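Local coordinates for protein A49R (Vaccinia virus, PDB 4D5T) that blocks host NF-kappa-B activation by binding the host protein BTRC, which lowers ubiquitination of the inhibitor NFKBIA and keeps p65 in the cytoplasm, at residues A[24-29]-A[130-136]; A[57-61]-A[103-107]. All coordinates share one frame; numbering follows the deposited sequence.

Both contacts belong to the single all-helical, Bcl-2-like domain of this viral protein. Interaction 1 ties the loop between helices 9-23 and 29-40 to the start of helix 132-150, near the surface; in interaction 2 helix 49-61 packs across helix 95-109, closer to the middle of the chain. In sequence order, both segments of interaction 2 fall between those of interaction 1. Their centres are about 20 Å apart and their nearest atoms about 10 Å, so they do not touch. Helix 132-150 relates them: Ile-135 of interaction 1 touches helices 49-61 and 95-109, and farther along Ile-146 and Tyr-150 meet side chains of segment 57-61, so the last helix ties the surface corner to the core.

Interaction 1. Residues A[24-29]-A[130-136]; sequences IETIDN and DIKQVIR. With SO4 (sulfate ion), chain I.
Lys-132, in the first turn of helix 132-150, reaches across to the loop between helices 9-23 and 29-40, where Asp-28 is the N-cap of the next helix; the contact joins two corners of the Bcl-2-like helical bundle. From CB the lysine chain sets out beside its own backbone N, CG anti to the carbonyl carbon (chi1 -76°). CG lies near Ile-24 CG1 and Asn-29 OD1. Lys-132 CD comes against O3 of a sulfate, probably from the crystallisation liquor, at 3.1 Å, with Asn-29 OD1 farther off; the lysine and asparagine chains lie alongside, pointing opposite ways. A bend at chi3 then brings Lys-132 CE to 3.3 Å from Ile-24 O, still beside the same O3, and turns NZ into the loop. There Lys-132 NZ donates to Ile-27 O at 2.6 Å and also to sulfate O3. The same sulfate accepts an almost straight bond from Asn-29 N to O1, at the amino end of helix 29-40, so a lysine and a helix start hold the anion together.

On the apolar side of the contact, Ile-24 CG1 packs against Ile-135 CG2 at 4.3 Å. On the outer side Glu-25 and Arg-136 form a two-pronged salt bridge, the guanidinium met side-on through NE and NH2. The carboxylate and guanidinium planes are 22° apart, and each oxygen uses its syn lone pair. Arg-136 NE to Glu-25 OE2 is the shorter bond, 2.6 Å; NH2 to OE1 is 3.0 Å. Gln-133 OE1 takes NH1 in the guanidinium plane, which helps fix the group's rotation. Asn-29 ND2 bonds to Ile-129 O, while a water donates to Asn-29 OD1 and accepts from Ile-131 N at 2.9 Å.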
loop_
_atom_site.group_PDB
_atom_site.type_symbol
_atom_site.label_atom_id
_atom_site.label_comp_id
_atom_site.label_asym_id
_atom_site.label_seq_id
_atom_site.Cartn_x
_atom_site.Cartn_y
_atom_site.Cartn_z
ATOM N N ILE A 24 -9.181 -8.002 10.618
ATOM C CA ILE A 24 -7.684 -8.166 10.555
ATOM C C ILE A 24 -7.253 -9.408 11.392
ATOM O O ILE A 24 -6.296 -10.030 11.022
ATOM C CB ILE A 24 -6.904 -6.805 10.820
ATOM C CG1 ILE A 24 -5.382 -6.825 10.437
ATOM C CG2 ILE A 24 -7.110 -6.320 12.183
ATOM C CD1 ILE A 24 -5.092 -6.969 8.940
ATOM N N GLU A 25 -7.999 -9.779 12.467
ATOM C CA GLU A 25 -7.653 -11.027 13.221
ATOM C C GLU A 25 -7.900 -12.334 12.483
ATOM O O GLU A 25 -7.306 -13.324 12.849
ATOM C CB GLU A 25 -8.357 -11.110 14.567
ATOM C CG GLU A 25 -8.239 -9.834 15.331
ATOM C CD GLU A 25 -6.798 -9.369 15.551
ATOM O OE1 GLU A 25 -5.887 -10.218 15.602
ATOM O OE2 GLU A 25 -6.548 -8.139 15.669
ATOM N N THR A 26 -8.741 -12.320 11.453
ATOM C CA THR A 26 -9.077 -13.505 10.700
ATOM C C THR A 26 -8.072 -13.725 9.578
ATOM O O THR A 26 -8.162 -14.746 8.901
ATOM C CB THR A 26 -10.481 -13.407 10.119
ATOM O OG1 THR A 26 -10.542 -12.396 9.109
ATOM C CG2 THR A 26 -11.503 -12.988 11.223
ATOM N N ILE A 27 -7.131 -12.803 9.377
ATOM C CA ILE A 27 -6.171 -13.005 8.326
ATOM C C ILE A 27 -4.778 -13.383 8.862
ATOM O O ILE A 27 -4.136 -12.640 9.603
ATOM C CB ILE A 27 -6.001 -11.741 7.533
ATOM C CG1 ILE A 27 -7.376 -11.195 7.143
ATOM C CG2 ILE A 27 -5.148 -12.019 6.318
ATOM C CD1 ILE A 27 -7.353 -9.764 6.642
ATOM N N ASP A 28 -4.342 -14.579 8.508
ATOM C CA ASP A 28 -3.032 -15.085 8.894
ATOM C C ASP A 28 -1.953 -14.102 8.377
ATOM O O ASP A 28 -2.053 -13.591 7.275
ATOM C CB ASP A 28 -2.825 -16.527 8.346
ATOM C CG ASP A 28 -1.445 -17.148 8.777
ATOM O OD1 ASP A 28 -1.405 -17.760 9.869
ATOM O OD2 ASP A 28 -0.392 -17.047 8.103
ATOM N N ASN A 29 -0.924 -13.860 9.174
ATOM C CA ASN A 29 0.144 -12.943 8.801
ATOM C C ASN A 29 0.831 -13.302 7.517
ATOM O O ASN A 29 1.162 -12.409 6.746
ATOM C CB ASN A 29 1.177 -12.825 9.941
ATOM C CG ASN A 29 2.035 -11.592 9.809
ATOM O OD1 ASN A 29 1.521 -10.474 9.747
ATOM N ND2 ASN A 29 3.319 -11.803 9.686
ATOM N N ASP A 130 5.850 -7.885 9.929
ATOM C CA ASP A 130 4.787 -8.182 10.885
ATOM C C ASP A 130 4.107 -6.892 11.301
ATOM O O ASP A 130 4.429 -6.274 12.299
ATOM C CB ASP A 130 5.380 -8.895 12.069
ATOM C CG ASP A 130 4.347 -9.201 13.142
ATOM O OD1 ASP A 130 3.076 -9.115 12.846
ATOM O OD2 ASP A 130 4.924 -9.497 14.245
ATOM N N ILE A 131 3.130 -6.489 10.552
ATOM C CA ILE A 131 2.505 -5.175 10.718
ATOM C C ILE A 131 1.075 -5.186 11.251
ATOM O O ILE A 131 0.373 -4.160 11.192
ATOM C CB ILE A 131 2.594 -4.318 9.413
ATOM C CG1 ILE A 131 1.829 -4.922 8.198
ATOM C CG2 ILE A 131 4.052 -4.060 9.034
ATOM C CD1 ILE A 131 1.687 -3.961 7.016
ATOM N N LYS A 132 0.537 -6.335 11.603
ATOM C CA LYS A 132 -0.851 -6.400 12.041
ATOM C C LYS A 132 -1.141 -5.398 13.235
ATOM O O LYS A 132 -2.180 -4.758 13.238
ATOM C CB LYS A 132 -1.282 -7.856 12.401
ATOM C CG LYS A 132 -1.543 -8.727 11.165
ATOM C CD LYS A 132 -1.813 -10.223 11.443
ATOM C CE LYS A 132 -3.158 -10.487 12.024
ATOM N NZ LYS A 132 -3.388 -11.961 12.007
ATOM N N GLN A 133 -0.252 -5.282 14.224
ATOM C CA GLN A 133 -0.507 -4.374 15.346
ATOM C C GLN A 133 -0.488 -2.919 14.947
ATOM O O GLN A 133 -1.309 -2.138 15.402
ATOM C CB GLN A 133 0.481 -4.602 16.464
ATOM C CG GLN A 133 0.382 -3.554 17.561
ATOM C CD GLN A 133 -0.929 -3.573 18.326
ATOM O OE1 GLN A 133 -1.696 -4.538 18.282
ATOM N NE2 GLN A 133 -1.196 -2.465 19.030
ATOM N N VAL A 134 0.410 -2.581 14.026
ATOM C CA VAL A 134 0.437 -1.222 13.552
ATOM C C VAL A 134 -0.849 -0.930 12.739
ATOM O O VAL A 134 -1.348 0.181 12.796
ATOM C CB VAL A 134 1.686 -0.984 12.690
ATOM C CG1 VAL A 134 1.789 0.464 12.383
ATOM C CG2 VAL A 134 2.893 -1.360 13.497
ATOM N N ILE A 135 -1.376 -1.887 11.991
ATOM C CA ILE A 135 -2.659 -1.653 11.275
ATOM C C ILE A 135 -3.797 -1.424 12.353
ATOM O O ILE A 135 -4.520 -0.461 12.260
ATOM C CB ILE A 135 -2.993 -2.814 10.329
ATOM C CG1 ILE A 135 -1.945 -2.867 9.149
ATOM C CG2 ILE A 135 -4.377 -2.733 9.672
ATOM C CD1 ILE A 135 -1.915 -4.117 8.309
ATOM N N ARG A 136 -3.887 -2.325 13.327
ATOM C CA ARG A 136 -4.949 -2.298 14.338
ATOM C C ARG A 136 -4.976 -0.968 15.050
ATOM O O ARG A 136 -6.028 -0.405 15.300
ATOM C CB ARG A 136 -4.581 -3.195 15.559
ATOM C CG ARG A 136 -5.013 -4.598 15.523
ATOM C CD ARG A 136 -4.697 -5.428 16.778
ATOM N NE ARG A 136 -4.455 -6.751 16.252
ATOM C CZ ARG A 136 -3.303 -7.403 16.160
ATOM N NH1 ARG A 136 -2.163 -6.947 16.678
ATOM N NH2 ARG A 136 -3.307 -8.634 15.612
HETATM S S SO4 I . -0.708 -14.389 12.963
HETATM O O1 SO4 I . -0.829 -15.270 11.768
HETATM O O2 SO4 I . -1.487 -14.845 14.122
HETATM O O3 SO4 I . -1.111 -13.067 12.554
HETATM O O4 SO4 I . 0.709 -14.346 13.368
HETATM O O HOH W 1 2.445 -8.348 8.477
#

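Interaction 2. Residues A[57-61]-A[103-107]; sequences VYTII and ITLKY
Tyr-58 on helix 49-61 lays its ring across the side chains of Ile-103, Lys-106 and Tyr-107 on helix 95-109. The two helices belong to the Bcl-2-like bundle and cross here at -72°, with their local axes 11.8 Å apart, and Tyr-58 gives more buried surface to the contact than any other residue. Tyr-58 CG stands opposite the backbone N (chi1 -174°), which swings the ring out toward the other helix.

Lys-106 is extended along its whole length and comes over one face of that ring at about a right angle to the tyrosine side chain. Its CD sits 3.6 Å from Tyr-58 CE2, CE makes a CH-pi contact, and NZ lies 4.3 Å from the ring centroid, almost on the normal: a cation-pi pair. Phe-39 offers the same ammonium a second aromatic ring. The Tyr-107 side chain comes in antiparallel to Tyr-58, the ring planes tilted by 42°, with Tyr-107 CE1 3.4 Å from Tyr-58 CE2.

Ile-103 touches the other helix with both branches: CG2 meets Tyr-58 CD2, while Ile-103 CD1 reaches Val-57 CG1 at 3.8 Å and also Ile-61 CD1. Ile-61 CG2 in turn touches Tyr-107 OH. Over the second face of Tyr-58 a water donates to Tyr-58 O at 2.7 Å and also bonds to Tyr-107 OH. Glu-64 and Asn-110 both hydrogen-bond Tyr-58 OH.

No direct hydrogen bond spans the two segments, so apolar packing, pi-electron contact with a buried lysine and one bridging water hold them together; the aromatic faces probably help to offset the cost of burying that charge.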
loop_
_atom_site.group_PDB
_atom_site.type_symbol
_atom_site.label_atom_id
_atom_site.label_comp_id
_atom_site.label_asym_id
_atom_site.label_seq_id
_atom_site.Cartn_x
_atom_site.Cartn_y
_atom_site.Cartn_z
ATOM N N VAL A 57 -7.010 3.935 -1.356
ATOM C CA VAL A 57 -6.129 5.031 -1.127
ATOM C C VAL A 57 -5.334 5.348 -2.375
ATOM O O VAL A 57 -5.174 6.544 -2.778
ATOM C CB VAL A 57 -5.143 4.709 0.060
ATOM C CG1 VAL A 57 -4.046 5.772 0.220
ATOM C CG2 VAL A 57 -5.907 4.593 1.348
ATOM N N TYR A 58 -4.826 4.311 -3.035
ATOM C CA TYR A 58 -4.085 4.501 -4.298
ATOM C C TYR A 58 -4.938 5.313 -5.307
ATOM O O TYR A 58 -4.466 6.234 -5.977
ATOM C CB TYR A 58 -3.726 3.131 -4.858
ATOM C CG TYR A 58 -2.854 3.121 -6.051
ATOM C CD1 TYR A 58 -3.393 3.218 -7.314
ATOM C CD2 TYR A 58 -1.475 2.995 -5.929
ATOM C CE1 TYR A 58 -2.586 3.164 -8.436
ATOM C CE2 TYR A 58 -0.649 2.959 -7.049
ATOM C CZ TYR A 58 -1.213 3.069 -8.279
ATOM O OH TYR A 58 -0.431 3.012 -9.379
ATOM N N THR A 59 -6.205 4.950 -5.401
ATOM C CA THR A 59 -7.157 5.567 -6.349
ATOM C C THR A 59 -7.422 7.024 -5.952
ATOM O O THR A 59 -7.465 7.895 -6.808
ATOM C CB THR A 59 -8.474 4.796 -6.373
ATOM O OG1 THR A 59 -8.216 3.508 -6.894
ATOM C CG2 THR A 59 -9.491 5.489 -7.278
ATOM N N ILE A 60 -7.642 7.267 -4.665
ATOM C CA ILE A 60 -7.822 8.638 -4.162
ATOM C C ILE A 60 -6.639 9.575 -4.441
ATOM O O ILE A 60 -6.824 10.708 -4.904
ATOM C CB ILE A 60 -8.114 8.596 -2.671
ATOM C CG1 ILE A 60 -9.509 8.009 -2.498
ATOM C CG2 ILE A 60 -7.993 9.969 -2.026
ATOM C CD1 ILE A 60 -9.798 7.659 -1.079
ATOM N N ILE A 61 -5.438 9.090 -4.219
ATOM C CA ILE A 61 -4.234 9.854 -4.458
ATOM C C ILE A 61 -4.086 10.214 -5.899
ATOM O O ILE A 61 -3.761 11.353 -6.213
ATOM C CB ILE A 61 -2.997 9.120 -3.905
ATOM C CG1 ILE A 61 -3.053 9.137 -2.390
ATOM C CG2 ILE A 61 -1.716 9.751 -4.419
ATOM C CD1 ILE A 61 -1.991 8.271 -1.707
ATOM N N ILE A 103 2.574 1.821 -1.451
ATOM C CA ILE A 103 2.142 2.493 -2.665
ATOM C C ILE A 103 3.326 2.918 -3.500
ATOM O O ILE A 103 3.319 2.734 -4.724
ATOM C CB ILE A 103 1.232 3.657 -2.292
ATOM C CG1 ILE A 103 -0.121 3.050 -1.899
ATOM C CG2 ILE A 103 1.128 4.650 -3.427
ATOM C CD1 ILE A 103 -1.084 4.067 -1.382
ATOM N N THR A 104 4.388 3.387 -2.852
ATOM C CA THR A 104 5.628 3.747 -3.588
ATOM C C THR A 104 6.230 2.520 -4.287
ATOM O O THR A 104 6.639 2.595 -5.475
ATOM C CB THR A 104 6.681 4.349 -2.645
ATOM O OG1 THR A 104 6.181 5.582 -2.119
ATOM C CG2 THR A 104 7.975 4.653 -3.421
ATOM N N LEU A 105 6.254 1.387 -3.600
ATOM C CA LEU A 105 6.774 0.162 -4.184
ATOM C C LEU A 105 5.913 -0.233 -5.402
ATOM O O LEU A 105 6.430 -0.740 -6.414
ATOM C CB LEU A 105 6.879 -0.988 -3.151
ATOM C CG LEU A 105 7.955 -0.686 -2.077
ATOM C CD1 LEU A 105 7.916 -1.729 -0.988
ATOM C CD2 LEU A 105 9.349 -0.580 -2.567
ATOM N N LYS A 106 4.597 -0.080 -5.317
ATOM C CA LYS A 106 3.706 -0.345 -6.446
ATOM C C LYS A 106 4.040 0.575 -7.616
ATOM O O LYS A 106 4.173 0.100 -8.755
ATOM C CB LYS A 106 2.220 -0.217 -6.032
ATOM C CG LYS A 106 1.286 -0.446 -7.201
ATOM C CD LYS A 106 -0.159 -0.595 -6.793
ATOM C CE LYS A 106 -0.973 -0.714 -8.096
ATOM N NZ LYS A 106 -2.330 -1.189 -7.904
ATOM N N TYR A 107 4.308 1.853 -7.358
ATOM C CA TYR A 107 4.721 2.725 -8.477
ATOM C C TYR A 107 5.998 2.226 -9.137
ATOM O O TYR A 107 6.185 2.292 -10.376
ATOM C CB TYR A 107 4.937 4.167 -8.044
ATOM C CG TYR A 107 3.780 4.908 -7.481
ATOM C CD1 TYR A 107 2.493 4.844 -8.055
ATOM C CD2 TYR A 107 3.976 5.793 -6.425
ATOM C CE1 TYR A 107 1.421 5.555 -7.518
ATOM C CE2 TYR A 107 2.902 6.495 -5.888
ATOM C CZ TYR A 107 1.646 6.394 -6.466
ATOM O OH TYR A 107 0.650 7.171 -5.956
HETATM O O HOH W 2 -2.096 7.021 -7.028
#